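Local coordinates for protein Cel44C (Paenibacillus polymyxa, PDB 2YIH) that hydrolyses the beta-1,4-glucan backbone of xyloglucan and of cellulose-type polymers as a family 44 endo-glycosidase, at residues A[91-96]-A[164-169]; A[127-132]-A[195-200]; A[261-266]-A[343-348]; A[307-312]-A[366-371]. The protein carries 8 engineered substitutions. All coordinates share one frame; numbering follows the deposited sequence. Where two conformers were deposited one is given.

Overall arrangement
All four contacts lie among the helices and loops around the closed barrel of eight parallel strands that forms the family 44 catalytic part of a longer protein. Contact 1 pairs helices 90-102 and 159-170, which flank strand 105-110, and contact 2 joins two loops in the excursions after strands 105-110 and 181-184; their segments alternate along the chain. Contact 3 packs helices 258-273 and 337-348, and contact 4, interleaved with it in sequence, packs helices 303-311 and 367-382. The centres lie about 28 to 40 Å apart and none touch, contacts 1 and 4 being on opposite sides of the chain's centre. Segments distant in sequence are thus joined at separate places around one barrel.

Contact 1: residues A[91-96]-A[164-169]; sequences VVTSFH and HFLVNK. Engineered in segment 91-96: V92 (natural residue Thr). With EDO (1,2-ethanediol), chain N.
V92, an engineered residue in place of the natural threonine, turns its CG1 methyl to CD2 of L166 at 4.1 Å, the two side chains crossing at about a right angle. Behind them V92 also touches V108 and L45 of the barrel strands. T93, the next residue, carries most of the contact. Its CG2 reaches CE2 of F165 at 3.7 Å, coming to the edge of the ring near its plane, and it also meets CD2 of L166 at 4.1 Å and CD of K169 at 4.0 Å. The helices, 90-102 and 159-170, belong to the outer helical layer of a (beta/alpha)8 barrel: each packs beside the next, with strand 105-110 between them in sequence, and their axes here run at 38°. Threonine suits the border because its methyl faces the other helix while OG1, between the backbone N and the carbonyl carbon (chi1 64°), bonds weakly to G89 O; in the crystal OG1 also bonds ethanediol O1 at 2.6 Å. A serine here would probably open a gap among F165, L166 and K169, since the methyl they share would be gone. One turn on, H96 bonds S106 OG and A177 O and meets Y170 edge-to-face.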
loop_
_atom_site.group_PDB
_atom_site.type_symbol
_atom_site.label_atom_id
_atom_site.label_comp_id
_atom_site.label_asym_id
_atom_site.label_seq_id
_atom_site.Cartn_x
_atom_site.Cartn_y
_atom_site.Cartn_z
ATOM N N VAL A 91 -15.322 14.713 4.223
ATOM C CA VAL A 91 -14.004 14.079 4.446
ATOM C C VAL A 91 -13.487 13.468 3.126
ATOM O O VAL A 91 -12.294 13.612 2.764
ATOM C CB VAL A 91 -14.070 12.965 5.548
ATOM C CG1 VAL A 91 -12.835 12.041 5.498
ATOM C CG2 VAL A 91 -14.178 13.601 6.957
ATOM N N VAL A 92 -14.392 12.813 2.404
ATOM C CA VAL A 92 -13.997 12.113 1.187
ATOM C C VAL A 92 -13.767 13.083 0.024
ATOM O O VAL A 92 -12.805 12.934 -0.746
ATOM C CB VAL A 92 -14.982 11.042 0.806
ATOM C CG1 VAL A 92 -14.547 10.366 -0.536
ATOM C CG2 VAL A 92 -15.037 9.999 1.929
ATOM N N THR A 93 -14.647 14.063 -0.125
ATOM C CA THR A 93 -14.461 15.044 -1.189
ATOM C C THR A 93 -13.234 15.929 -0.948
ATOM O O THR A 93 -12.501 16.253 -1.907
ATOM C CB THR A 93 -15.731 15.922 -1.448
ATOM O OG1 THR A 93 -16.025 16.723 -0.283
ATOM C CG2 THR A 93 -16.912 15.024 -1.820
ATOM N N SER A 94 -12.979 16.320 0.303
ATOM C CA SER A 94 -11.761 17.075 0.560
ATOM C C SER A 94 -10.505 16.223 0.227
ATOM O O SER A 94 -9.537 16.717 -0.374
ATOM C CB SER A 94 -11.751 17.599 2.013
ATOM O OG SER A 94 -10.563 18.362 2.259
ATOM N N PHE A 95 -10.562 14.943 0.577
ATOM C CA PHE A 95 -9.478 13.999 0.276
ATOM C C PHE A 95 -9.288 13.926 -1.242
ATOM O O PHE A 95 -8.168 14.028 -1.755
ATOM C CB PHE A 95 -9.842 12.603 0.850
ATOM C CG PHE A 95 -8.926 11.484 0.383
ATOM C CD1 PHE A 95 -7.638 11.348 0.916
ATOM C CD2 PHE A 95 -9.332 10.610 -0.625
ATOM C CE1 PHE A 95 -6.804 10.276 0.504
ATOM C CE2 PHE A 95 -8.490 9.608 -1.116
ATOM C CZ PHE A 95 -7.219 9.438 -0.545
ATOM N N HIS A 96 -10.373 13.729 -1.976
ATOM C CA HIS A 96 -10.243 13.527 -3.418
ATOM C C HIS A 96 -9.868 14.844 -4.107
ATOM O O HIS A 96 -9.094 14.836 -5.037
ATOM C CB HIS A 96 -11.530 12.988 -4.032
ATOM C CG HIS A 96 -11.385 12.608 -5.468
ATOM N ND1 HIS A 96 -10.371 11.782 -5.909
ATOM C CD2 HIS A 96 -12.088 12.970 -6.569
ATOM C CE1 HIS A 96 -10.470 11.630 -7.221
ATOM N NE2 HIS A 96 -11.509 12.338 -7.647
ATOM N N HIS A 164 -23.053 7.402 -5.952
ATOM C CA HIS A 164 -23.725 8.315 -6.876
ATOM C C HIS A 164 -23.352 9.785 -6.637
ATOM O O HIS A 164 -23.202 10.557 -7.602
ATOM C CB HIS A 164 -25.257 8.111 -6.795
ATOM C CG HIS A 164 -26.049 9.164 -7.498
ATOM N ND1 HIS A 164 -26.435 9.047 -8.818
ATOM C CD2 HIS A 164 -26.557 10.340 -7.058
ATOM C CE1 HIS A 164 -27.121 10.124 -9.169
ATOM N NE2 HIS A 164 -27.197 10.930 -8.122
ATOM N N PHE A 165 -23.283 10.189 -5.364
ATOM C CA PHE A 165 -22.860 11.526 -4.953
ATOM C C PHE A 165 -21.467 11.878 -5.500
ATOM O O PHE A 165 -21.275 12.977 -6.028
ATOM C CB PHE A 165 -22.924 11.642 -3.412
ATOM C CG PHE A 165 -22.322 12.893 -2.845
ATOM C CD1 PHE A 165 -23.103 14.042 -2.666
ATOM C CD2 PHE A 165 -20.984 12.914 -2.424
ATOM C CE1 PHE A 165 -22.533 15.215 -2.129
ATOM C CE2 PHE A 165 -20.443 14.055 -1.828
ATOM C CZ PHE A 165 -21.206 15.207 -1.710
ATOM N N LEU A 166 -20.520 10.948 -5.371
ATOM C CA LEU A 166 -19.156 11.150 -5.878
ATOM C C LEU A 166 -19.167 11.270 -7.404
ATOM O O LEU A 166 -18.535 12.187 -7.974
ATOM C CB LEU A 166 -18.264 9.985 -5.445
ATOM C CG LEU A 166 -18.020 9.958 -3.930
ATOM C CD1 LEU A 166 -17.139 8.713 -3.639
ATOM C CD2 LEU A 166 -17.310 11.247 -3.460
ATOM N N VAL A 167 -19.905 10.384 -8.064
ATOM C CA VAL A 167 -19.936 10.392 -9.530
ATOM C C VAL A 167 -20.609 11.676 -10.028
ATOM O O VAL A 167 -20.224 12.243 -11.067
ATOM C CB VAL A 167 -20.629 9.120 -10.074
ATOM C CG1 VAL A 167 -20.973 9.236 -11.595
ATOM C CG2 VAL A 167 -19.739 7.876 -9.797
ATOM N N ASN A 168 -21.625 12.136 -9.301
ATOM C CA ASN A 168 -22.298 13.381 -9.669
ATOM C C ASN A 168 -21.309 14.564 -9.614
ATOM O O ASN A 168 -21.348 15.474 -10.464
ATOM C CB ASN A 168 -23.492 13.628 -8.734
ATOM C CG ASN A 168 -24.125 14.994 -8.942
ATOM O OD1 ASN A 168 -23.855 15.932 -8.199
ATOM N ND2 ASN A 168 -24.929 15.111 -9.980
ATOM N N LYS A 169 -20.416 14.551 -8.630
ATOM C CA LYS A 169 -19.464 15.641 -8.466
ATOM C C LYS A 169 -18.264 15.551 -9.429
ATOM O O LYS A 169 -17.754 16.590 -9.930
ATOM C CB LYS A 169 -18.978 15.692 -7.006
ATOM C CG LYS A 169 -18.103 16.889 -6.679
ATOM C CD LYS A 169 -17.888 17.004 -5.181
ATOM C CE LYS A 169 -16.753 17.958 -4.830
ATOM N NZ LYS A 169 -17.111 19.399 -5.027
HETATM C C1 EDO N . -15.249 19.594 0.339
HETATM O O1 EDO N . -14.825 18.994 -0.893
HETATM C C2 EDO N . -14.132 20.365 1.041
HETATM O O2 EDO N . -14.451 20.365 2.444
#

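Contact 2: residues A[127-132]-A[195-200]; sequences SEAAPS and HPRIHP. Engineered in segment 127-132: A129 (natural residue Lys). Engineered in segment 195-200: P200 (natural residue Gly).
R197 and the engineered A129 lie side by side, and the arginine can be followed outward. Its CB starts beside the alanine methyl; two bends, with chi1 -56° and chi2 -57°, then carry the chain along so that CD comes 4.4 Å from CB of A129. NE bonds to V124 O, and at the tip NH1 turns back over P196, 3.7 Å from its CG. A long, flexible side chain suits such a path. Both segments are loops in the excursions after barrel strands 105-110 and 181-184, on the side of the (beta/alpha)8 barrel where the substrate lies: the side chain of P196 is about 9 Å from bound glucose and xylose units. The backbone does the joining. A130 N donates to R197 O at 2.8 Å, nearly straight at 172°, and the methyl of A130 sits 3.6 Å from the same R197 O; an alanine at 130 lets the chains come this close. Water 1 donates both to A130 O at 2.7 Å and to I198 O at 2.8 Å.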
loop_
_atom_site.group_PDB
_atom_site.type_symbol
_atom_site.label_atom_id
_atom_site.label_comp_id
_atom_site.label_asym_id
_atom_site.label_seq_id
_atom_site.Cartn_x
_atom_site.Cartn_y
_atom_site.Cartn_z
ATOM N N SER A 127 -22.426 -2.861 25.962
ATOM C CA SER A 127 -23.862 -3.087 25.778
ATOM C C SER A 127 -24.503 -2.111 24.795
ATOM O O SER A 127 -25.686 -2.251 24.455
ATOM C CB SER A 127 -24.582 -3.098 27.130
ATOM O OG SER A 127 -24.569 -1.802 27.712
ATOM N N GLU A 128 -23.733 -1.130 24.332
ATOM C CA GLU A 128 -24.190 -0.159 23.317
ATOM C C GLU A 128 -23.758 -0.568 21.898
ATOM O O GLU A 128 -23.860 0.243 20.943
ATOM C CB GLU A 128 -23.679 1.257 23.656
ATOM C CG GLU A 128 -24.203 1.766 24.998
ATOM C CD GLU A 128 -23.519 3.032 25.521
ATOM O OE1 GLU A 128 -22.410 3.429 25.050
ATOM O OE2 GLU A 128 -24.073 3.609 26.505
ATOM N N ALA A 129 -23.282 -1.810 21.763
ATOM C CA ALA A 129 -22.902 -2.359 20.469
ATOM C C ALA A 129 -24.095 -2.312 19.525
ATOM O O ALA A 129 -25.246 -2.338 19.948
ATOM C CB ALA A 129 -22.386 -3.799 20.597
ATOM N N ALA A 130 -23.791 -2.251 18.234
ATOM C CA ALA A 130 -24.836 -2.224 17.210
ATOM C C ALA A 130 -25.685 -3.503 17.229
ATOM O O ALA A 130 -25.178 -4.611 17.453
ATOM C CB ALA A 130 -24.146 -2.077 15.845
ATOM N N PRO A 131 -27.006 -3.370 17.012
ATOM C CA PRO A 131 -27.711 -2.111 16.796
ATOM C C PRO A 131 -27.982 -1.359 18.109
ATOM O O PRO A 131 -28.366 -1.969 19.148
ATOM C CB PRO A 131 -29.048 -2.565 16.153
ATOM C CG PRO A 131 -29.276 -3.966 16.768
ATOM C CD PRO A 131 -27.858 -4.554 16.794
ATOM N N SER A 132 -27.849 -0.041 18.046
ATOM C CA SER A 132 -28.211 0.843 19.150
ATOM C C SER A 132 -28.277 2.276 18.647
ATOM O O SER A 132 -27.961 2.558 17.463
ATOM C CB SER A 132 -27.181 0.715 20.297
ATOM O OG SER A 132 -26.043 1.577 20.056
ATOM N N HIS A 195 -13.169 -3.649 15.982
ATOM C CA HIS A 195 -14.510 -3.034 15.964
ATOM C C HIS A 195 -15.580 -3.950 16.572
ATOM O O HIS A 195 -16.637 -4.192 15.961
ATOM C CB HIS A 195 -14.923 -2.685 14.514
ATOM C CG HIS A 195 -14.085 -1.615 13.896
ATOM N ND1 HIS A 195 -14.111 -0.315 14.347
ATOM C CD2 HIS A 195 -13.156 -1.660 12.903
ATOM C CE1 HIS A 195 -13.293 0.421 13.604
ATOM N NE2 HIS A 195 -12.664 -0.381 12.756
ATOM N N PRO A 196 -15.359 -4.397 17.811
ATOM C CA PRO A 196 -16.349 -5.289 18.435
ATOM C C PRO A 196 -17.694 -4.620 18.679
ATOM O O PRO A 196 -18.715 -5.328 18.833
ATOM C CB PRO A 196 -15.690 -5.634 19.783
ATOM C CG PRO A 196 -14.775 -4.477 20.081
ATOM C CD PRO A 196 -14.190 -4.202 18.683
ATOM N N ARG A 197 -17.723 -3.292 18.780
ATOM C CA ARG A 197 -19.012 -2.597 18.922
ATOM C C ARG A 197 -19.830 -2.637 17.637
ATOM O O ARG A 197 -21.017 -2.318 17.660
ATOM C CB ARG A 197 -18.866 -1.130 19.378
ATOM C CG ARG A 197 -18.097 -0.931 20.696
ATOM C CD ARG A 197 -18.723 -1.732 21.903
ATOM N NE ARG A 197 -17.845 -1.557 23.053
ATOM C CZ ARG A 197 -16.973 -2.457 23.478
ATOM N NH1 ARG A 197 -16.935 -3.698 22.953
ATOM N NH2 ARG A 197 -16.143 -2.125 24.451
ATOM N N ILE A 198 -19.176 -2.914 16.497
ATOM C CA ILE A 198 -19.879 -2.989 15.219
ATOM C C ILE A 198 -20.202 -4.453 14.841
ATOM O O ILE A 198 -21.329 -4.784 14.416
ATOM C CB ILE A 198 -19.047 -2.330 14.062
ATOM C CG1 ILE A 198 -18.846 -0.838 14.358
ATOM C CG2 ILE A 198 -19.835 -2.451 12.739
ATOM C CD1 ILE A 198 -18.024 -0.047 13.314
ATOM N N HIS A 199 -19.221 -5.316 15.011
ATOM C CA HIS A 199 -19.331 -6.717 14.545
ATOM C C HIS A 199 -18.595 -7.628 15.532
ATOM O O HIS A 199 -17.471 -8.063 15.280
ATOM C CB HIS A 199 -18.760 -6.761 13.100
ATOM C CG HIS A 199 -18.914 -8.084 12.401
ATOM N ND1 HIS A 199 -18.359 -9.250 12.884
ATOM C CD2 HIS A 199 -19.564 -8.422 11.257
ATOM C CE1 HIS A 199 -18.656 -10.251 12.071
ATOM N NE2 HIS A 199 -19.384 -9.774 11.071
ATOM N N PRO A 200 -19.227 -7.913 16.696
ATOM C CA PRO A 200 -18.549 -8.620 17.813
ATOM C C PRO A 200 -18.145 -10.079 17.486
ATOM O O PRO A 200 -17.156 -10.584 18.044
ATOM C CB PRO A 200 -19.600 -8.612 18.948
ATOM C CG PRO A 200 -20.898 -8.221 18.297
ATOM C CD PRO A 200 -20.546 -7.384 17.071
HETATM O O HOH W 1 -23.556 -5.913 15.667
#

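Contact 3: residues A[261-266]-A[343-348]; sequences YYLDQM and QSVDKY
S344 OG is gripped by three groups, D260 OD1, R340 NH1 and W257 NE1, while CB of the same serine rests 4.1 Å from CD1 of L263. A small hydroxyl suits this buried spot: its oxygen is satisfied, and its carbon can lie against a methyl. L263 carries most of the apolar contact. With CG anti to the carbonyl carbon (chi1 -73°), it sends CD1 across to the neighbouring helix, 3.7 Å from S344 O and 4.1 Å from CG2 of V345, while its CB meets CB of Y348 at 3.7 Å. Branched aliphatic side chains fill such a seam without polar atoms to satisfy. Helices 258-273 and 337-348 come one after the other around a (beta/alpha)8 barrel, with 280-285 the one barrel strand between them in sequence, and so run in the same general direction, with axes 25° apart and 9.1 Å at closest approach. Y348 comes alongside D264 at an oblique angle: its CD1 comes 3.9 Å from CB of D264, with ring and carboxylate planes 54° apart. The carboxylate also has polar partners. OD2 bonds the hydroxyl of Y255, and OD1 accepts from water 2 at 2.7 Å, which also donates to Y348 O at 2.6 Å; through this water the aspartate is tied to the last residue of helix 337-348.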
loop_
_atom_site.group_PDB
_atom_site.type_symbol
_atom_site.label_atom_id
_atom_site.label_comp_id
_atom_site.label_asym_id
_atom_site.label_seq_id
_atom_site.Cartn_x
_atom_site.Cartn_y
_atom_site.Cartn_z
ATOM N N TYR A 261 -9.480 -19.450 -1.559
ATOM C CA TYR A 261 -10.936 -19.550 -1.407
ATOM C C TYR A 261 -11.605 -18.248 -1.863
ATOM O O TYR A 261 -12.599 -18.256 -2.590
ATOM C CB TYR A 261 -11.314 -19.883 0.058
ATOM C CG TYR A 261 -12.799 -19.738 0.375
ATOM C CD1 TYR A 261 -13.677 -20.808 0.194
ATOM C CD2 TYR A 261 -13.323 -18.546 0.905
ATOM C CE1 TYR A 261 -15.047 -20.665 0.487
ATOM C CE2 TYR A 261 -14.682 -18.404 1.202
ATOM C CZ TYR A 261 -15.535 -19.467 0.989
ATOM O OH TYR A 261 -16.864 -19.343 1.262
ATOM N N TYR A 262 -11.077 -17.131 -1.376
ATOM C CA TYR A 262 -11.649 -15.824 -1.710
ATOM C C TYR A 262 -11.588 -15.540 -3.214
ATOM O O TYR A 262 -12.576 -15.133 -3.821
ATOM C CB TYR A 262 -10.928 -14.732 -0.941
ATOM C CG TYR A 262 -11.446 -13.317 -1.179
ATOM C CD1 TYR A 262 -12.490 -12.785 -0.394
ATOM C CD2 TYR A 262 -10.805 -12.475 -2.099
ATOM C CE1 TYR A 262 -12.920 -11.484 -0.586
ATOM C CE2 TYR A 262 -11.213 -11.192 -2.285
ATOM C CZ TYR A 262 -12.251 -10.694 -1.511
ATOM O OH TYR A 262 -12.600 -9.403 -1.664
ATOM N N LEU A 263 -10.424 -15.779 -3.809
ATOM C CA LEU A 263 -10.243 -15.528 -5.237
ATOM C C LEU A 263 -11.201 -16.369 -6.067
ATOM O O LEU A 263 -11.903 -15.853 -6.943
ATOM C CB LEU A 263 -8.792 -15.778 -5.652
ATOM C CG LEU A 263 -7.802 -14.716 -5.188
ATOM C CD1 LEU A 263 -6.401 -15.293 -5.118
ATOM C CD2 LEU A 263 -7.851 -13.501 -6.108
ATOM N N ASP A 264 -11.294 -17.656 -5.732
ATOM C CA ASP A 264 -12.153 -18.559 -6.490
ATOM C C ASP A 264 -13.620 -18.200 -6.290
ATOM O O ASP A 264 -14.412 -18.201 -7.238
ATOM C CB ASP A 264 -11.869 -20.012 -6.049
ATOM C CG ASP A 264 -12.512 -21.045 -6.962
ATOM O OD1 ASP A 264 -12.588 -20.817 -8.174
ATOM O OD2 ASP A 264 -12.865 -22.134 -6.449
ATOM N N GLN A 265 -14.001 -17.871 -5.051
ATOM C CA GLN A 265 -15.410 -17.546 -4.771
ATOM C C GLN A 265 -15.816 -16.220 -5.397
ATOM O O GLN A 265 -16.939 -16.099 -5.899
ATOM C CB GLN A 265 -15.697 -17.530 -3.250
ATOM C CG GLN A 265 -15.588 -18.936 -2.591
ATOM C CD GLN A 265 -16.564 -19.956 -3.185
ATOM O OE1 GLN A 265 -16.170 -21.055 -3.629
ATOM N NE2 GLN A 265 -17.806 -19.549 -3.306
ATOM N N MET A 266 -14.905 -15.248 -5.428
ATOM C CA MET A 266 -15.192 -13.973 -6.105
ATOM C C MET A 266 -15.280 -14.170 -7.627
ATOM O O MET A 266 -16.151 -13.585 -8.283
ATOM C CB MET A 266 -14.188 -12.864 -5.714
ATOM C CG MET A 266 -14.277 -12.456 -4.214
ATOM S SD MET A 266 -15.910 -11.809 -3.787
ATOM C CE MET A 266 -15.835 -10.164 -4.540
ATOM N N GLN A 343 1.034 -16.157 -7.623
ATOM C CA GLN A 343 0.751 -17.518 -8.050
ATOM C C GLN A 343 -0.732 -17.819 -7.802
ATOM O O GLN A 343 -1.422 -18.326 -8.685
ATOM C CB GLN A 343 1.646 -18.505 -7.290
ATOM C CG GLN A 343 1.484 -19.971 -7.652
ATOM C CD GLN A 343 1.904 -20.917 -6.509
ATOM O OE1 GLN A 343 1.374 -22.017 -6.378
ATOM N NE2 GLN A 343 2.868 -20.485 -5.692
ATOM N N SER A 344 -1.240 -17.388 -6.648
ATOM C CA SER A 344 -2.638 -17.610 -6.310
ATOM C C SER A 344 -3.570 -16.768 -7.159
ATOM O O SER A 344 -4.603 -17.261 -7.619
ATOM C CB SER A 344 -2.892 -17.354 -4.816
ATOM O OG SER A 344 -2.441 -18.464 -4.061
ATOM N N VAL A 345 -3.243 -15.491 -7.323
ATOM C CA VAL A 345 -4.095 -14.605 -8.112
ATOM C C VAL A 345 -4.195 -15.099 -9.558
ATOM O O VAL A 345 -5.299 -15.244 -10.121
ATOM C CB VAL A 345 -3.619 -13.151 -8.082
ATOM C CG1 VAL A 345 -4.416 -12.346 -9.079
ATOM C CG2 VAL A 345 -3.751 -12.555 -6.682
ATOM N N ASP A 346 -3.055 -15.456 -10.139
ATOM C CA ASP A 346 -3.046 -15.901 -11.540
ATOM C C ASP A 346 -3.814 -17.194 -11.777
ATOM O O ASP A 346 -4.510 -17.314 -12.793
ATOM C CB ASP A 346 -1.617 -16.030 -12.077
ATOM C CG ASP A 346 -0.921 -14.687 -12.228
ATOM O OD1 ASP A 346 -1.546 -13.603 -12.092
ATOM O OD2 ASP A 346 0.316 -14.708 -12.418
ATOM N N LYS A 347 -3.732 -18.125 -10.826
ATOM C CA LYS A 347 -4.493 -19.357 -10.855
ATOM C C LYS A 347 -5.993 -19.196 -10.604
ATOM O O LYS A 347 -6.803 -19.763 -11.332
ATOM C CB LYS A 347 -3.942 -20.351 -9.853
ATOM C CG LYS A 347 -4.696 -21.657 -9.853
ATOM C CD LYS A 347 -3.997 -22.728 -9.042
ATOM C CE LYS A 347 -4.966 -23.889 -8.796
ATOM N NZ LYS A 347 -4.375 -25.228 -9.031
ATOM N N TYR A 348 -6.367 -18.527 -9.516
ATOM C CA TYR A 348 -7.774 -18.582 -9.090
ATOM C C TYR A 348 -8.660 -17.429 -9.531
ATOM O O TYR A 348 -9.890 -17.558 -9.526
ATOM C CB TYR A 348 -7.870 -18.767 -7.573
ATOM C CG TYR A 348 -7.518 -20.158 -7.119
ATOM C CD1 TYR A 348 -8.413 -21.212 -7.296
ATOM C CD2 TYR A 348 -6.293 -20.419 -6.514
ATOM C CE1 TYR A 348 -8.111 -22.510 -6.841
ATOM C CE2 TYR A 348 -5.966 -21.728 -6.077
ATOM C CZ TYR A 348 -6.890 -22.748 -6.239
ATOM O OH TYR A 348 -6.588 -24.020 -5.793
HETATM O O HOH W 2 -10.909 -19.928 -10.062
#

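Contact 4: residues A[307-312]-A[366-371]; sequences KARMQA and DISGGI. With EDO (1,2-ethanediol), chain J.
R309 and S368 meet through their torsions: R309 leaves the backbone with CG anti to N (chi1 176°) and bends at chi3, while S368 holds OG between the backbone N and the carbonyl carbon (chi1 59°). This brings NH1 to OG at 2.9 Å, with the oxygen at the edge of the guanidinium and in its plane. Backbone carbonyls fix the rotation of the guanidinium: V300 O also at NH1, Y361 O at NE and I296 O at NH2. Arginine suits a buried place so rich in acceptors. S368 OG in turn donates a hydrogen bond to D366 OD2 at 2.6 Å, and S368 N donates to that same oxygen at 2.9 Å from above the carboxylate plane. D366 OD1 accepts from ethanediol at 2.6 Å. R309 NH1 stays 4.8 Å from D366 OD2; the hydroxyl sits between, accepting from one and donating to the other, and probably helps couple the opposite charges. An alanine in place of D366 would probably leave S368 N without its capping partner and its hydroxyl free to turn from R309. Beside them M310 lays CG 3.6 Å from S368 O, and its SD rests 4.0 Å from CB of I371; an unbranched, flexible thioether fits this near-parallel helix pair. D366 is the N-cap of helix 367-382, which links strands 353-359 and 387-390 of the (beta/alpha)8 barrel.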
loop_
_atom_site.group_PDB
_atom_site.type_symbol
_atom_site.label_atom_id
_atom_site.label_comp_id
_atom_site.label_asym_id
_atom_site.label_seq_id
_atom_site.Cartn_x
_atom_site.Cartn_y
_atom_site.Cartn_z
ATOM N N LYS A 307 19.861 -4.149 11.245
ATOM C CA LYS A 307 20.273 -5.059 10.184
ATOM C C LYS A 307 19.089 -5.883 9.657
ATOM O O LYS A 307 18.944 -6.099 8.437
ATOM C CB LYS A 307 21.400 -5.972 10.682
ATOM C CG LYS A 307 22.725 -5.209 10.868
ATOM C CD LYS A 307 23.754 -6.175 11.478
ATOM C CE LYS A 307 25.043 -5.485 11.878
ATOM N NZ LYS A 307 25.950 -6.541 12.426
ATOM N N ALA A 308 18.250 -6.379 10.576
ATOM C CA ALA A 308 17.128 -7.219 10.171
ATOM C C ALA A 308 16.132 -6.381 9.379
ATOM O O ALA A 308 15.547 -6.870 8.415
ATOM C CB ALA A 308 16.465 -7.875 11.376
ATOM N N ARG A 309 15.999 -5.099 9.735
ATOM C CA ARG A 309 15.063 -4.217 9.012
ATOM C C ARG A 309 15.518 -4.090 7.563
ATOM O O ARG A 309 14.703 -4.168 6.638
ATOM C CB ARG A 309 15.014 -2.824 9.675
ATOM C CG ARG A 309 14.145 -1.775 8.940
ATOM C CD ARG A 309 13.932 -0.502 9.801
ATOM N NE ARG A 309 13.280 -0.822 11.076
ATOM C CZ ARG A 309 13.857 -0.821 12.291
ATOM N NH1 ARG A 309 15.129 -0.415 12.467
ATOM N NH2 ARG A 309 13.146 -1.232 13.346
ATOM N N MET A 310 16.827 -3.950 7.340
ATOM C CA MET A 310 17.293 -3.779 5.952
ATOM C C MET A 310 17.275 -5.058 5.105
ATOM O O MET A 310 17.242 -4.966 3.867
ATOM C CB MET A 310 18.699 -3.165 5.930
ATOM C CG MET A 310 18.694 -1.747 6.555
ATOM S SD MET A 310 20.313 -0.919 6.474
ATOM C CE MET A 310 21.092 -1.773 7.833
ATOM N N GLN A 311 17.340 -6.229 5.758
ATOM C CA GLN A 311 17.251 -7.518 5.065
ATOM C C GLN A 311 15.804 -7.927 4.831
ATOM O O GLN A 311 15.520 -8.614 3.863
ATOM C CB GLN A 311 17.942 -8.634 5.863
ATOM C CG GLN A 311 19.470 -8.433 6.004
ATOM C CD GLN A 311 20.171 -8.223 4.641
ATOM O OE1 GLN A 311 19.855 -8.886 3.624
ATOM N NE2 GLN A 311 21.111 -7.303 4.618
ATOM N N ALA A 312 14.900 -7.483 5.699
ATOM C CA ALA A 312 13.487 -7.906 5.623
ATOM C C ALA A 312 12.790 -7.773 4.248
ATOM O O ALA A 312 11.910 -8.590 3.920
ATOM C CB ALA A 312 12.659 -7.190 6.720
ATOM N N ASP A 366 15.175 6.568 11.066
ATOM C CA ASP A 366 16.522 5.955 11.094
ATOM C C ASP A 366 16.963 5.561 9.693
ATOM O O ASP A 366 16.141 5.184 8.860
ATOM C CB ASP A 366 16.514 4.688 11.945
ATOM C CG ASP A 366 17.935 4.164 12.205
ATOM O OD1 ASP A 366 18.680 4.842 12.964
ATOM O OD2 ASP A 366 18.331 3.119 11.632
ATOM N N ILE A 367 18.258 5.683 9.416
ATOM C CA ILE A 367 18.752 5.306 8.102
ATOM C C ILE A 367 18.332 3.875 7.737
ATOM O O ILE A 367 18.073 3.606 6.563
ATOM C CB ILE A 367 20.312 5.467 8.027
ATOM C CG1 ILE A 367 20.877 5.211 6.612
ATOM C CG2 ILE A 367 20.994 4.582 9.067
ATOM C CD1 ILE A 367 20.264 6.075 5.509
ATOM N N SER A 368 18.218 2.971 8.714
ATOM C CA SER A 368 17.784 1.587 8.399
ATOM C C SER A 368 16.405 1.577 7.773
ATOM O O SER A 368 16.143 0.755 6.911
ATOM C CB SER A 368 17.774 0.640 9.621
ATOM O OG SER A 368 16.913 1.094 10.685
ATOM N N GLY A 369 15.517 2.463 8.233
ATOM C CA GLY A 369 14.156 2.559 7.657
ATOM C C GLY A 369 14.181 3.114 6.238
ATOM O O GLY A 369 13.394 2.691 5.359
ATOM N N GLY A 370 15.073 4.070 6.006
ATOM C CA GLY A 370 15.219 4.669 4.678
ATOM C C GLY A 370 15.733 3.645 3.668
ATOM O O GLY A 370 15.234 3.531 2.548
ATOM N N ILE A 371 16.770 2.924 4.064
ATOM C CA ILE A 371 17.324 1.934 3.155
ATOM C C ILE A 371 16.357 0.775 2.906
ATOM O O ILE A 371 16.192 0.326 1.752
ATOM C CB ILE A 371 18.701 1.452 3.621
ATOM C CG1 ILE A 371 19.691 2.606 3.534
ATOM C CG2 ILE A 371 19.189 0.262 2.759
ATOM C CD1 ILE A 371 21.047 2.255 4.048
HETATM C C1 EDO J . 22.838 3.323 12.217
HETATM O O1 EDO J . 23.673 3.192 13.366
HETATM C C2 EDO J . 21.908 4.493 12.472
HETATM O O2 EDO J . 21.131 4.221 13.640
#